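Local coordinates for NADH oxidoreductase (Mesorhizobium loti, PDB 3PI7), which probably binds NADPH and transfers electrons from it as a putative quinone reductase, with a GroES-like fold and an NAD(P)-binding Rossmann fold, at residues A[220-223]-A[224-228]; A[174-177]-A[178-182]; A[247-250]-A[251-255]. All coordinates share one frame; numbering follows the deposited sequence.

Overall arrangement
All three contacts are helical turns of the Rossmann fold whose parallel sheet has the strand order 3-2-1-4-5-6. The centre of contact 2, at the start of helix 176-188, lies about 10 Å from the centre of the chain, those of contacts 1 and 3 about 28 and about 25 Å. Contact 1 opens helix 221-232 with half of its touching residues exposed, whereas contact 3, where helix 243-252 ends, is largely buried. These helices pack together, and Arg-226 joins Asn-251 through a probable hydrogen bond. The chemistry follows the place: a serine cap and a bridging water in contact 2, charged groups in contact 1, and mostly apolar groups with weakening i+4 bonds in contact 3.

Contact 1 of 3, residues A[220-223]-A[224-228]; sequences DFEA and TLREV
Thr-224 N donates to Asp-220 O at 2.9 Å, the opening bond of helix 221-232. The same i to i+4 pattern continues through Leu-225 N to Phe-221 O, Arg-226 N to Glu-222 O and Glu-227 N to Ala-223 O. Asp-220 holds the N-cap position, but its side chain makes no capping bond; its carbonyl is what the next turn grips. That oxygen takes a second donor, Thr-224 OG1 at 3.1 Å, which comes from above the carbonyl plane, 53° out of it. The hydroxyl can do so because it lies anti to the carbonyl carbon of Thr-224 (chi1 -62°), turned back along the helix. A valine here would probably cost Asp-220 O the second of these two donors and leave the N-H bond without its side-chain companion.

On the buried side Phe-221 and Leu-225 meet. Leu-225 CB sits over one face of the phenyl ring, and its CD2 branch reaches Phe-221 CE2 at 3.8 Å. This is the inward face of a Rossmann-fold helix: Phe-221 also packs on Leu-214 and Thr-195 of two neighbouring strands of the parallel sheet, and on Leu-245 of helix 243-252.

In the conformer of Arg-226 given, Glu-222 and the arginine, one turn apart, run side by side and point the same way, their carboxylate and guanidinium planes 39° apart. OE1 of Glu-222 stays 4.1 Å from NH2 of Arg-226, beyond a salt bridge, though the opposite charges probably still attract. Each has a stronger partner elsewhere: Glu-222 OE2 forms a salt bridge with Arg-273, and Arg-226 NH2 bonds to Asn-251 OD1. Closer in, the aliphatic part of this arginine conformer lies against the backbone, with CG 3.3 Å from Glu-222 O.

Contact 2 of 3, residues A[174-177]-A[178-182]; sequences ASQL and CKLII
Lys-179 folds back from helix 176-188 along the chain that leads into it. Its CB faces two carbonyl oxygens, 3.6 Å from Gln-176 O and slightly farther from Ser-175 O. CG, placed beside the backbone N by a chi1 of -65°, comes to 3.3 Å from Ser-175 O, the oxygen that also accepts from Lys-179 N. CD passes near Ala-174 O, and a bend at chi3 (-74°) then carries CE to 3.7 Å from that oxygen. At the tip NZ donates to a water at 2.8 Å, which in turn donates to Ala-174 O at 2.7 Å. The ammonium group is thus tied through one water to a carbonyl just ahead of the helix, while the aliphatic chain also touches Leu-205 and Ile-208 of helix 202-208.

Ser-175 is the N-cap. Its OG accepts from Cys-178 N at 3.3 Å (162°) and is also hydrogen-bonded to Ala-172 O, so one hydroxyl joins the first turn to the preceding loop. Farther round, Leu-177 and Ile-181 lie side by side, pointing the same way, their CD1 methyls 4.0 Å apart. Ile-181 carries this apolar strip inward against Met-170 and Phe-168 of strand 167-170 and against helix 148-163. Gln-176 lies obliquely across Leu-180, its OE1 near CG of that leucine.

Loop, capped first turn and inward-facing isoleucine together begin the beta-alpha-beta crossover from strand 167-170 through helix 176-188 to strand 191-196, as in the Rossmann domains of this reductase family.

Contact 3 of 3, residues A[247-250]-A[251-255]; sequences SAIF and NAMPK
The Phe-250 ring, its CG anti to the residue's own N (chi1 -178°), lies beside the carbonyl carbon and therefore obliquely near Asn-251 N, which is 3.7 Å from Phe-250 CG. Lys-283 makes a cation-pi contact with this ring, and Trp-259 meets it with the planes about 35° apart. The turn ends helix 243-252 in the Rossmann beta-alpha-beta unit between strands 236-239 and 258-261. The amide of Asn-251, the other flat group, points out of the turn, its OD1 toward Arg-226, while its CB rests 3.3 Å from Ser-247 O.

The i to i+4 bonds weaken toward the helix end. Asn-251 N to Ser-247 O is regular, Ala-252 N to Ala-248 O is more bent, and Met-253 N reaches Ile-249 O only weakly (122°). The i+3 bond from Met-253 N to Phe-250 O takes over, from well above its carbonyl plane, as the chain leaves helical geometry at this selenomethionine. Its side chain crosses Ile-249 at a slant; in the conformer given, CG lies 3.3 Å from Ile-249 O and SE 4.1 Å from Ile-249 CG2.

Contact 1 of 3, residues A[220-223]-A[224-228]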
loop_
_atom_site.group_PDB
_atom_site.type_symbol
_atom_site.label_atom_id
_atom_site.label_comp_id
_atom_site.label_asym_id
_atom_site.label_seq_id
_atom_site.Cartn_x
_atom_site.Cartn_y
_atom_site.Cartn_z
ATOM N N ASP A 220 26.563 -5.558 6.724
ATOM C CA ASP A 220 26.259 -5.735 5.301
ATOM C C ASP A 220 24.839 -6.283 5.067
ATOM O O ASP A 220 24.575 -6.840 3.999
ATOM C CB ASP A 220 27.309 -6.653 4.640
ATOM C CG ASP A 220 27.476 -8.027 5.263
ATOM O OD1 ASP A 220 26.958 -8.244 6.388
ATOM O OD2 ASP A 220 28.135 -8.884 4.633
ATOM N N PHE A 221 23.919 -6.092 6.040
ATOM C CA PHE A 221 22.537 -6.566 5.912
ATOM C C PHE A 221 21.861 -6.165 4.584
ATOM O O PHE A 221 21.249 -7.030 3.956
ATOM C CB PHE A 221 21.672 -6.064 7.073
ATOM C CG PHE A 221 20.200 -6.305 6.849
ATOM C CD1 PHE A 221 19.675 -7.597 6.886
ATOM C CD2 PHE A 221 19.345 -5.250 6.547
ATOM C CE1 PHE A 221 18.322 -7.826 6.633
ATOM C CE2 PHE A 221 17.981 -5.482 6.312
ATOM C CZ PHE A 221 17.484 -6.772 6.345
ATOM N N GLU A 222 21.894 -4.861 4.198
ATOM C CA GLU A 222 21.202 -4.418 2.986
ATOM C C GLU A 222 21.786 -5.063 1.740
ATOM O O GLU A 222 21.021 -5.451 0.849
ATOM C CB GLU A 222 21.173 -2.887 2.847
ATOM C CG GLU A 222 20.023 -2.280 3.644
ATOM C CD GLU A 222 19.309 -1.064 3.078
ATOM O OE1 GLU A 222 19.014 -1.048 1.860
ATOM O OE2 GLU A 222 18.944 -0.173 3.880
ATOM N N ALA A 223 23.121 -5.219 1.687
ATOM C CA ALA A 223 23.799 -5.846 0.541
ATOM C C ALA A 223 23.417 -7.345 0.449
ATOM O O ALA A 223 23.047 -7.801 -0.623
ATOM C CB ALA A 223 25.308 -5.671 0.644
ATOM N N THR A 224 23.420 -8.065 1.581
ATOM C CA THR A 224 22.992 -9.466 1.688
ATOM C C THR A 224 21.535 -9.544 1.273
ATOM O O THR A 224 21.147 -10.415 0.495
ATOM C CB THR A 224 23.200 -9.952 3.141
ATOM O OG1 THR A 224 24.580 -9.872 3.440
ATOM C CG2 THR A 224 22.723 -11.393 3.368
ATOM N N LEU A 225 20.726 -8.609 1.782
ATOM C CA LEU A 225 19.304 -8.526 1.469
ATOM C C LEU A 225 19.065 -8.496 -0.042
ATOM O O LEU A 225 18.280 -9.315 -0.541
ATOM C CB LEU A 225 18.715 -7.290 2.165
ATOM C CG LEU A 225 17.252 -6.939 1.950
ATOM C CD1 LEU A 225 16.335 -8.089 2.348
ATOM C CD2 LEU A 225 16.924 -5.707 2.699
ATOM N N ARG A 226 19.749 -7.580 -0.775
ATOM C CA ARG A 226 19.599 -7.462 -2.222
ATOM C C ARG A 226 20.026 -8.742 -2.927
ATOM O O ARG A 226 19.372 -9.133 -3.893
ATOM C CB ARG A 226 20.369 -6.247 -2.767
ATOM C CG ARG A 226 19.825 -4.967 -2.162
ATOM C CD ARG A 226 20.250 -3.690 -2.846
ATOM N NE ARG A 226 19.520 -2.568 -2.253
ATOM C CZ ARG A 226 18.308 -2.174 -2.636
ATOM N NH1 ARG A 226 17.697 -2.768 -3.655
ATOM N NH2 ARG A 226 17.707 -1.172 -2.015
ATOM N N GLU A 227 21.071 -9.420 -2.436
ATOM C CA GLU A 227 21.512 -10.682 -3.050
ATOM C C GLU A 227 20.435 -11.734 -2.889
ATOM O O GLU A 227 20.106 -12.433 -3.843
ATOM C CB GLU A 227 22.828 -11.159 -2.430
ATOM C CG GLU A 227 24.046 -10.349 -2.864
ATOM C CD GLU A 227 25.315 -10.720 -2.123
ATOM O OE1 GLU A 227 25.376 -11.838 -1.570
ATOM O OE2 GLU A 227 26.278 -9.919 -2.154
ATOM N N VAL A 228 19.827 -11.793 -1.709
ATOM C CA VAL A 228 18.771 -12.790 -1.451
ATOM C C VAL A 228 17.510 -12.455 -2.276
ATOM O O VAL A 228 16.871 -13.359 -2.816
ATOM C CB VAL A 228 18.472 -12.889 0.072
ATOM C CG1 VAL A 228 17.291 -13.835 0.326
ATOM C CG2 VAL A 228 19.721 -13.384 0.815
#

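Contact 2 of 3, residues A[174-177]-A[178-182]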
loop_
_atom_site.group_PDB
_atom_site.type_symbol
_atom_site.label_atom_id
_atom_site.label_comp_id
_atom_site.label_asym_id
_atom_site.label_seq_id
_atom_site.Cartn_x
_atom_site.Cartn_y
_atom_site.Cartn_z
ATOM N N ALA A 174 11.798 -14.919 14.605
ATOM C CA ALA A 174 11.788 -15.848 15.732
ATOM C C ALA A 174 10.474 -15.870 16.509
ATOM O O ALA A 174 10.371 -16.610 17.493
ATOM C CB ALA A 174 12.927 -15.512 16.665
ATOM N N SER A 175 9.473 -15.077 16.097
ATOM C CA SER A 175 8.197 -15.029 16.815
ATOM C C SER A 175 7.439 -16.356 16.670
ATOM O O SER A 175 7.674 -17.073 15.701
ATOM C CB SER A 175 7.350 -13.869 16.302
ATOM O OG SER A 175 6.854 -14.137 15.002
ATOM N N GLN A 176 6.563 -16.711 17.643
ATOM C CA GLN A 176 5.805 -17.963 17.527
ATOM C C GLN A 176 5.024 -18.048 16.201
ATOM O O GLN A 176 4.992 -19.099 15.564
ATOM C CB GLN A 176 4.838 -18.150 18.697
ATOM C CG GLN A 176 4.119 -19.501 18.642
ATOM C CD GLN A 176 5.104 -20.648 18.696
ATOM O OE1 GLN A 176 5.295 -21.381 17.712
ATOM N NE2 GLN A 176 5.834 -20.748 19.804
ATOM N N LEU A 177 4.398 -16.940 15.796
ATOM C CA LEU A 177 3.628 -16.899 14.561
ATOM C C LEU A 177 4.516 -17.253 13.338
ATOM O O LEU A 177 4.142 -18.119 12.515
ATOM C CB LEU A 177 3.005 -15.513 14.416
ATOM C CG LEU A 177 2.227 -15.214 13.142
ATOM C CD1 LEU A 177 1.177 -16.285 12.834
ATOM C CD2 LEU A 177 1.544 -13.865 13.263
ATOM N N CYS A 178 5.686 -16.608 13.242
ATOM C CA CYS A 178 6.596 -16.868 12.123
ATOM C C CYS A 178 7.037 -18.319 12.131
ATOM O O CYS A 178 7.098 -18.945 11.063
ATOM C CB CYS A 178 7.784 -15.915 12.146
ATOM S SG CYS A 178 7.360 -14.213 11.691
ATOM N N LYS A 179 7.278 -18.889 13.320
ATOM C CA LYS A 179 7.664 -20.285 13.400
ATOM C C LYS A 179 6.547 -21.199 12.905
ATOM O O LYS A 179 6.845 -22.177 12.233
ATOM C CB LYS A 179 8.122 -20.660 14.816
ATOM C CG LYS A 179 9.395 -19.902 15.199
ATOM C CD LYS A 179 10.128 -20.485 16.412
ATOM C CE LYS A 179 9.447 -20.208 17.720
ATOM N NZ LYS A 179 10.339 -20.592 18.850
ATOM N N LEU A 180 5.266 -20.887 13.183
ATOM C CA LEU A 180 4.171 -21.707 12.645
ATOM C C LEU A 180 4.131 -21.614 11.102
ATOM O O LEU A 180 3.902 -22.611 10.416
ATOM C CB LEU A 180 2.818 -21.252 13.218
ATOM C CG LEU A 180 2.533 -21.546 14.695
ATOM C CD1 LEU A 180 1.256 -20.903 15.107
ATOM C CD2 LEU A 180 2.508 -23.027 14.974
ATOM N N ILE A 181 4.306 -20.404 10.562
ATOM C CA ILE A 181 4.274 -20.197 9.107
ATOM C C ILE A 181 5.450 -20.907 8.460
ATOM O O ILE A 181 5.271 -21.537 7.427
ATOM C CB ILE A 181 4.213 -18.689 8.737
ATOM C CG1 ILE A 181 2.897 -18.116 9.285
ATOM C CG2 ILE A 181 4.286 -18.485 7.175
ATOM C CD1 ILE A 181 2.709 -16.609 9.131
ATOM N N ILE A 182 6.634 -20.833 9.090
ATOM C CA ILE A 182 7.831 -21.512 8.564
ATOM C C ILE A 182 7.528 -23.027 8.414
ATOM O O ILE A 182 7.817 -23.597 7.357
ATOM C CB ILE A 182 9.102 -21.229 9.421
ATOM C CG1 ILE A 182 9.562 -19.773 9.251
ATOM C CG2 ILE A 182 10.243 -22.171 8.986
ATOM C CD1 ILE A 182 10.564 -19.253 10.301
HETATM O O HOH W 1 12.149 -18.492 18.342
#

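Contact 3 of 3, residues A[247-250]-A[251-255]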
loop_
_atom_site.group_PDB
_atom_site.type_symbol
_atom_site.label_atom_id
_atom_site.label_comp_id
_atom_site.label_asym_id
_atom_site.label_seq_id
_atom_site.Cartn_x
_atom_site.Cartn_y
_atom_site.Cartn_z
ATOM N N SER A 247 11.101 -0.985 5.645
ATOM C CA SER A 247 11.285 -0.036 4.544
ATOM C C SER A 247 12.366 -0.554 3.593
ATOM O O SER A 247 12.173 -0.538 2.373
ATOM C CB SER A 247 11.673 1.334 5.087
ATOM O OG SER A 247 11.963 2.213 4.012
ATOM N N ALA A 248 13.490 -1.038 4.156
ATOM C CA ALA A 248 14.626 -1.588 3.408
ATOM C C ALA A 248 14.238 -2.849 2.682
ATOM O O ALA A 248 14.582 -3.023 1.510
ATOM C CB ALA A 248 15.784 -1.871 4.356
ATOM N N ILE A 249 13.506 -3.751 3.371
ATOM C CA ILE A 249 13.090 -5.008 2.752
ATOM C C ILE A 249 12.196 -4.710 1.547
ATOM O O ILE A 249 12.465 -5.179 0.469
ATOM C CB ILE A 249 12.376 -5.892 3.797
ATOM C CG1 ILE A 249 13.408 -6.421 4.824
ATOM C CG2 ILE A 249 11.613 -7.050 3.107
ATOM C CD1 ILE A 249 12.744 -7.066 6.029
ATOM N N PHE A 250 11.124 -3.929 1.751
ATOM C CA PHE A 250 10.214 -3.574 0.684
ATOM C C PHE A 250 10.951 -2.975 -0.508
ATOM O O PHE A 250 10.708 -3.363 -1.649
ATOM C CB PHE A 250 9.187 -2.587 1.218
ATOM C CG PHE A 250 8.157 -2.184 0.192
ATOM C CD1 PHE A 250 7.278 -3.127 -0.342
ATOM C CD2 PHE A 250 8.008 -0.846 -0.181
ATOM C CE1 PHE A 250 6.284 -2.747 -1.242
ATOM C CE2 PHE A 250 7.003 -0.462 -1.067
ATOM C CZ PHE A 250 6.145 -1.416 -1.590
ATOM N N ASN A 251 11.871 -2.049 -0.242
ATOM C CA ASN A 251 12.650 -1.399 -1.283
ATOM C C ASN A 251 13.447 -2.404 -2.137
ATOM O O ASN A 251 13.564 -2.233 -3.355
ATOM C CB ASN A 251 13.611 -0.417 -0.622
ATOM C CG ASN A 251 14.373 0.450 -1.593
ATOM O OD1 ASN A 251 15.596 0.343 -1.728
ATOM N ND2 ASN A 251 13.664 1.280 -2.308
ATOM N N ALA A 252 13.981 -3.458 -1.507
ATOM C CA ALA A 252 14.824 -4.448 -2.184
ATOM C C ALA A 252 14.004 -5.525 -2.892
ATOM O O ALA A 252 14.560 -6.274 -3.710
ATOM C CB ALA A 252 15.771 -5.107 -1.187
HETATM N N MSE A 253 12.703 -5.618 -2.587
HETATM C CA MSE A 253 11.930 -6.688 -3.190
HETATM C C MSE A 253 11.667 -6.450 -4.679
HETATM O O MSE A 253 11.700 -5.296 -5.167
HETATM C CB MSE A 253 10.621 -6.909 -2.432
HETATM C CG MSE A 253 10.826 -7.605 -1.124
HETATM SE SE MSE A 253 9.180 -7.520 -0.173
HETATM C CE MSE A 253 8.286 -9.128 -0.995
ATOM N N PRO A 254 11.405 -7.552 -5.438
ATOM C CA PRO A 254 11.176 -7.385 -6.873
ATOM C C PRO A 254 9.800 -6.802 -7.166
ATOM O O PRO A 254 9.001 -6.532 -6.252
ATOM C CB PRO A 254 11.288 -8.814 -7.415
ATOM C CG PRO A 254 10.823 -9.666 -6.315
ATOM C CD PRO A 254 11.362 -8.994 -5.064
ATOM N N LYS A 255 9.516 -6.647 -8.475
ATOM C CA LYS A 255 8.246 -6.114 -8.939
ATOM C C LYS A 255 7.067 -6.970 -8.440
ATOM O O LYS A 255 7.177 -8.191 -8.254
ATOM C CB LYS A 255 8.222 -6.005 -10.475
ATOM C CG LYS A 255 8.319 -7.327 -11.216
ATOM C CD LYS A 255 8.564 -7.126 -12.712
ATOM C CE LYS A 255 8.937 -8.426 -13.392
#